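Local coordinates for DNA mismatch repair protein PMS1 (Saccharomyces cerevisiae, PDB 3H4L) that takes part in DNA mismatch repair, binding ATP through an N-terminal domain that is probably an ATPase of the gyrase B, Hsp90 and MutL type, at residues I48-G53 and W193-K198; G107-S112 and V147-L152. All coordinates share one frame; numbering follows the deposited sequence.

Contact 1: I48-G53 and W193-K198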
loop_
_atom_site.group_PDB
_atom_site.type_symbol
_atom_site.label_atom_id
_atom_site.label_comp_id
_atom_site.label_asym_id
_atom_site.label_seq_id
_atom_site.Cartn_x
_atom_site.Cartn_y
_atom_site.Cartn_z
ATOM N N ILE B 48 5.078 8.278 -4.221
ATOM C CA ILE B 48 4.354 8.373 -2.974
ATOM C C ILE B 48 2.993 9.036 -3.180
ATOM O O ILE B 48 2.908 10.177 -3.620
ATOM C CB ILE B 48 5.192 9.160 -1.948
ATOM C CG1 ILE B 48 6.464 8.372 -1.632
ATOM C CG2 ILE B 48 4.414 9.386 -0.680
ATOM C CD1 ILE B 48 7.382 9.054 -0.630
ATOM N N PHE B 49 1.930 8.297 -2.876
ATOM C CA PHE B 49 0.562 8.804 -3.007
ATOM C C PHE B 49 0.027 9.245 -1.657
ATOM O O PHE B 49 0.254 8.566 -0.653
ATOM C CB PHE B 49 -0.398 7.710 -3.508
ATOM C CG PHE B 49 -0.189 7.307 -4.940
ATOM C CD1 PHE B 49 0.729 6.331 -5.274
ATOM C CD2 PHE B 49 -0.923 7.897 -5.947
ATOM C CE1 PHE B 49 0.908 5.951 -6.586
ATOM C CE2 PHE B 49 -0.746 7.522 -7.257
ATOM C CZ PHE B 49 0.169 6.548 -7.578
ATOM N N LYS B 50 -0.678 10.372 -1.620
ATOM C CA LYS B 50 -1.299 10.798 -0.372
ATOM C C LYS B 50 -2.797 10.655 -0.596
ATOM O O LYS B 50 -3.364 11.208 -1.538
ATOM C CB LYS B 50 -0.910 12.220 0.001
ATOM C CG LYS B 50 0.507 12.297 0.558
ATOM C CD LYS B 50 0.733 13.543 1.417
ATOM C CE LYS B 50 2.181 13.605 1.913
ATOM N NZ LYS B 50 2.442 14.800 2.772
ATOM N N ASP B 51 -3.417 9.861 0.267
ATOM C CA ASP B 51 -4.834 9.547 0.187
ATOM C C ASP B 51 -5.182 9.088 -1.229
ATOM O O ASP B 51 -6.075 9.626 -1.885
ATOM C CB ASP B 51 -5.701 10.734 0.608
ATOM C CG ASP B 51 -7.158 10.325 0.884
ATOM O OD1 ASP B 51 -7.393 9.189 1.353
ATOM O OD2 ASP B 51 -8.074 11.141 0.651
ATOM N N TYR B 52 -4.445 8.081 -1.689
ATOM C CA TYR B 52 -4.638 7.477 -3.006
ATOM C C TYR B 52 -4.584 8.400 -4.224
ATOM O O TYR B 52 -5.044 8.031 -5.297
ATOM C CB TYR B 52 -5.951 6.694 -3.002
ATOM C CG TYR B 52 -5.851 5.401 -2.223
ATOM C CD1 TYR B 52 -5.015 4.379 -2.660
ATOM C CD2 TYR B 52 -6.554 5.210 -1.033
ATOM C CE1 TYR B 52 -4.876 3.200 -1.939
ATOM C CE2 TYR B 52 -6.419 4.025 -0.298
ATOM C CZ TYR B 52 -5.575 3.028 -0.766
ATOM O OH TYR B 52 -5.417 1.848 -0.077
ATOM N N GLY B 53 -4.004 9.585 -4.071
ATOM C CA GLY B 53 -3.927 10.508 -5.191
ATOM C C GLY B 53 -4.797 11.736 -4.998
ATOM O O GLY B 53 -4.531 12.801 -5.569
ATOM N N TRP B 193 4.272 3.763 -2.378
ATOM C CA TRP B 193 3.621 3.782 -1.081
ATOM C C TRP B 193 2.390 4.674 -1.157
ATOM O O TRP B 193 2.257 5.509 -2.058
ATOM C CB TRP B 193 4.532 4.374 -0.004
ATOM C CG TRP B 193 5.918 3.854 0.077
ATOM C CD1 TRP B 193 6.979 4.190 -0.719
ATOM C CD2 TRP B 193 6.435 3.005 1.097
ATOM N NE1 TRP B 193 8.129 3.606 -0.245
ATOM C CE2 TRP B 193 7.820 2.870 0.867
ATOM C CE3 TRP B 193 5.858 2.339 2.186
ATOM C CZ2 TRP B 193 8.644 2.104 1.699
ATOM C CZ3 TRP B 193 6.676 1.577 3.015
ATOM C CH2 TRP B 193 8.054 1.463 2.764
ATOM N N ASN B 194 1.495 4.488 -0.197
ATOM C CA ASN B 194 0.316 5.318 -0.093
ATOM C C ASN B 194 0.237 5.733 1.354
ATOM O O ASN B 194 0.177 4.882 2.247
ATOM C CB ASN B 194 -0.963 4.577 -0.451
ATOM C CG ASN B 194 -2.189 5.438 -0.224
ATOM O OD1 ASN B 194 -2.242 6.586 -0.690
ATOM N ND2 ASN B 194 -3.175 4.909 0.499
ATOM N N ILE B 195 0.252 7.037 1.589
ATOM C CA ILE B 195 0.163 7.553 2.941
ATOM C C ILE B 195 -1.300 7.859 3.216
ATOM O O ILE B 195 -1.890 8.712 2.554
ATOM C CB ILE B 195 1.015 8.809 3.090
ATOM C CG1 ILE B 195 2.495 8.420 2.993
ATOM C CG2 ILE B 195 0.710 9.495 4.408
ATOM C CD1 ILE B 195 3.421 9.593 2.842
ATOM N N THR B 196 -1.880 7.145 4.186
ATOM C CA THR B 196 -3.293 7.312 4.530
ATOM C C THR B 196 -3.534 8.533 5.399
ATOM O O THR B 196 -2.688 8.919 6.206
ATOM C CB THR B 196 -3.866 6.080 5.277
ATOM O OG1 THR B 196 -3.500 6.141 6.662
ATOM C CG2 THR B 196 -3.334 4.797 4.671
ATOM N N PRO B 197 -4.707 9.159 5.247
ATOM C CA PRO B 197 -5.040 10.347 6.038
ATOM C C PRO B 197 -4.840 10.089 7.530
ATOM O O PRO B 197 -4.593 11.020 8.302
ATOM C CB PRO B 197 -6.496 10.609 5.668
ATOM C CG PRO B 197 -7.009 9.229 5.253
ATOM C CD PRO B 197 -5.862 8.705 4.451
ATOM N N LYS B 198 -4.926 8.819 7.923
ATOM C CA LYS B 198 -4.753 8.432 9.322
ATOM C C LYS B 198 -3.287 8.255 9.715
ATOM O O LYS B 198 -2.979 7.696 10.772
ATOM C CB LYS B 198 -5.529 7.155 9.617
#

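Contact 2: G107-S112 and V147-L152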
loop_
_atom_site.group_PDB
_atom_site.type_symbol
_atom_site.label_atom_id
_atom_site.label_comp_id
_atom_site.label_asym_id
_atom_site.label_seq_id
_atom_site.Cartn_x
_atom_site.Cartn_y
_atom_site.Cartn_z
ATOM N N GLY B 107 -1.564 23.972 -15.222
ATOM C CA GLY B 107 -2.890 24.526 -15.381
ATOM C C GLY B 107 -3.952 23.854 -14.545
ATOM O O GLY B 107 -4.785 24.544 -13.972
ATOM N N ILE B 108 -3.950 22.528 -14.455
ATOM C CA ILE B 108 -4.988 21.887 -13.663
ATOM C C ILE B 108 -4.572 21.246 -12.340
ATOM O O ILE B 108 -5.276 20.374 -11.826
ATOM C CB ILE B 108 -5.791 20.862 -14.509
ATOM C CG1 ILE B 108 -4.856 19.902 -15.246
ATOM C CG2 ILE B 108 -6.680 21.604 -15.482
ATOM C CD1 ILE B 108 -4.102 18.963 -14.336
ATOM N N ALA B 109 -3.447 21.697 -11.784
ATOM C CA ALA B 109 -2.943 21.194 -10.501
ATOM C C ALA B 109 -1.889 22.160 -9.973
ATOM O O ALA B 109 -1.640 23.180 -10.596
ATOM C CB ALA B 109 -2.341 19.805 -10.673
ATOM N N LYS B 110 -1.294 21.851 -8.824
ATOM C CA LYS B 110 -0.240 22.693 -8.242
ATOM C C LYS B 110 1.039 21.912 -8.495
ATOM O O LYS B 110 1.176 20.793 -7.990
ATOM C CB LYS B 110 -0.411 22.846 -6.724
ATOM C CG LYS B 110 -1.802 23.220 -6.247
ATOM C CD LYS B 110 -2.169 24.680 -6.522
ATOM C CE LYS B 110 -3.580 24.993 -6.001
ATOM N NZ LYS B 110 -3.906 26.459 -5.963
ATOM N N LEU B 111 1.974 22.477 -9.254
ATOM C CA LEU B 111 3.217 21.761 -9.550
ATOM C C LEU B 111 4.435 22.264 -8.784
ATOM O O LEU B 111 4.715 23.454 -8.775
ATOM C CB LEU B 111 3.526 21.824 -11.052
ATOM C CG LEU B 111 4.752 21.021 -11.521
ATOM C CD1 LEU B 111 4.475 19.519 -11.346
ATOM C CD2 LEU B 111 5.076 21.344 -12.989
ATOM N N SER B 112 5.157 21.349 -8.147
ATOM C CA SER B 112 6.372 21.689 -7.413
ATOM C C SER B 112 7.480 20.755 -7.863
ATOM O O SER B 112 7.231 19.589 -8.185
ATOM C CB SER B 112 6.184 21.521 -5.907
ATOM O OG SER B 112 5.247 22.451 -5.416
ATOM N N VAL B 147 9.127 15.381 -8.408
ATOM C CA VAL B 147 8.001 16.157 -8.915
ATOM C C VAL B 147 6.777 15.858 -8.044
ATOM O O VAL B 147 6.418 14.690 -7.803
ATOM C CB VAL B 147 7.689 15.817 -10.394
ATOM C CG1 VAL B 147 6.625 16.769 -10.942
ATOM C CG2 VAL B 147 8.952 15.925 -11.227
ATOM N N LEU B 148 6.145 16.914 -7.555
ATOM C CA LEU B 148 4.978 16.747 -6.711
ATOM C C LEU B 148 3.748 17.399 -7.329
ATOM O O LEU B 148 3.722 18.613 -7.541
ATOM C CB LEU B 148 5.239 17.367 -5.337
ATOM C CG LEU B 148 4.077 17.229 -4.351
ATOM C CD1 LEU B 148 3.945 15.762 -3.950
ATOM C CD2 LEU B 148 4.309 18.107 -3.118
ATOM N N VAL B 149 2.737 16.588 -7.626
ATOM C CA VAL B 149 1.479 17.083 -8.187
ATOM C C VAL B 149 0.465 16.983 -7.053
ATOM O O VAL B 149 0.190 15.891 -6.567
ATOM C CB VAL B 149 0.991 16.202 -9.362
ATOM C CG1 VAL B 149 -0.454 16.571 -9.732
ATOM C CG2 VAL B 149 1.924 16.363 -10.566
ATOM N N SER B 150 -0.085 18.111 -6.619
ATOM C CA SER B 150 -1.048 18.080 -5.529
ATOM C C SER B 150 -2.314 18.813 -5.911
ATOM O O SER B 150 -2.302 19.638 -6.826
ATOM C CB SER B 150 -0.455 18.732 -4.287
ATOM O OG SER B 150 -0.502 20.139 -4.405
ATOM N N GLN B 151 -3.402 18.511 -5.207
ATOM C CA GLN B 151 -4.685 19.148 -5.472
ATOM C C GLN B 151 -5.057 19.000 -6.949
ATOM O O GLN B 151 -5.420 19.974 -7.633
ATOM C CB GLN B 151 -4.618 20.625 -5.074
ATOM C CG GLN B 151 -4.685 20.844 -3.566
ATOM C CD GLN B 151 -4.456 22.294 -3.152
ATOM O OE1 GLN B 151 -4.554 23.212 -3.972
ATOM N NE2 GLN B 151 -4.161 22.507 -1.869
ATOM N N LEU B 152 -4.973 17.768 -7.433
ATOM C CA LEU B 152 -5.274 17.493 -8.823
ATOM C C LEU B 152 -6.716 17.848 -9.194
ATOM O O LEU B 152 -7.662 17.525 -8.480
ATOM C CB LEU B 152 -4.979 16.020 -9.127
ATOM C CG LEU B 152 -5.107 15.556 -10.578
ATOM C CD1 LEU B 152 -4.146 16.320 -11.487
ATOM C CD2 LEU B 152 -4.823 14.072 -10.621
HETATM O O HOH W 1 2.653 20.803 -5.456
#

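Contact 1: I48-G53 and W193-K198
N194, I195 and W193 carry the pairing of strand 189-195 with the end of strand 44-50, two parallel neighbours inside the large sheet of the ATPase domain. F49 is held at both its N-H and its C=O: F49 N donates to O of W193 and F49 O accepts N of I195 at 2.7 Å, nearly along the C=O axis. D51 N then reaches O of I195, the last backbone bond before the first strand turns away.

On one face, I195 CD1 lies 3.7 Å from I48 CG2, the two side chains crossing obliquely, while the indole of W193 comes obliquely to CG1 of I48 and makes a cation-pi contact with K201.

N194 works on the other face. With CG anti to the backbone N (chi1 175°), its amide reaches the turn at D51-G53. OD1 of N194 receives the N-H of Y52, N to O 2.8 Å, in plane and on a lone pair. ND2 of N194 sits over the centre of the Y52 ring, 3.2 Å above its plane, the amide and ring planes 28° apart. Bonded at its oxygen and laid against an aromatic face at its nitrogen, the amide is fixed in rotation, and it ties the turn to the strand.

Contact 2: G107-S112 and V147-L152
K110 and S150 open an antiparallel pairing between strands 110-116 and 144-150, and the K110 side chain passes S150 and then crosses Q151 obliquely. CB of K110 lies 3.6 Å from OG of S150, whose hydroxyl is tucked between its own N and C (chi1 78°). CG passes S150 O and OE1 of Q151; there the chain bends (chi2 -74°), so that CD of K110 lies 3.8 Å from OE1 of Q151. Extended from there, the chain brings CE up against the Q151 carboxamide and ends with NZ of K110 3.9 Å from OE1 of Q151, a distance too long for a hydrogen bond.

Two hydrogen-bonded pairs, K110 with S150 and S112 with L148, flank the non-hydrogen-bonded pair of L111 and V149. These strands are adjacent in the mixed sheet of the GHKL-type ATPase fold, and helix 101-107 leads through I108 and A109 into the first of them. That helix lies against the face bearing L111 and V149. L111, its CG anti to the backbone N, brings CD1 to 3.5 Å from CG1 of V147 and also near CG2 of V149. Just before the strand, CB of A109 rests against CG1 of V149 and CD1 of L152.

On the opposite face a water donates to O of K110 (2.9 Å) and to OG of S112 (3.1 Å), with a weak link to OG of S150. The S112 hydroxyl is also hydrogen-bonded to E126 on the next strand.

In the fold
Contacts 1 and 2 belong to the same mixed sheet, their centres 15 Å apart and their nearest atoms about 5 Å apart without touching. Strand 56-61 lies between them, paired with strand 44-50 on one side and with strand 144-150 on the other; I57 touches both F49 and V149. Along the chain, contact 2 is nested within the loop that contact 1 closes. Each lies beside a different ANP: the side chain of V147 is about 4 Å from the one in its own chain's pocket, that of Y52 about 5 Å from the one at the second subunit. Y52 also packs on R98 of the second subunit, a nucleotide-pocket residue, so contact 1 borders that subunit, whereas contact 2 touches no other chain.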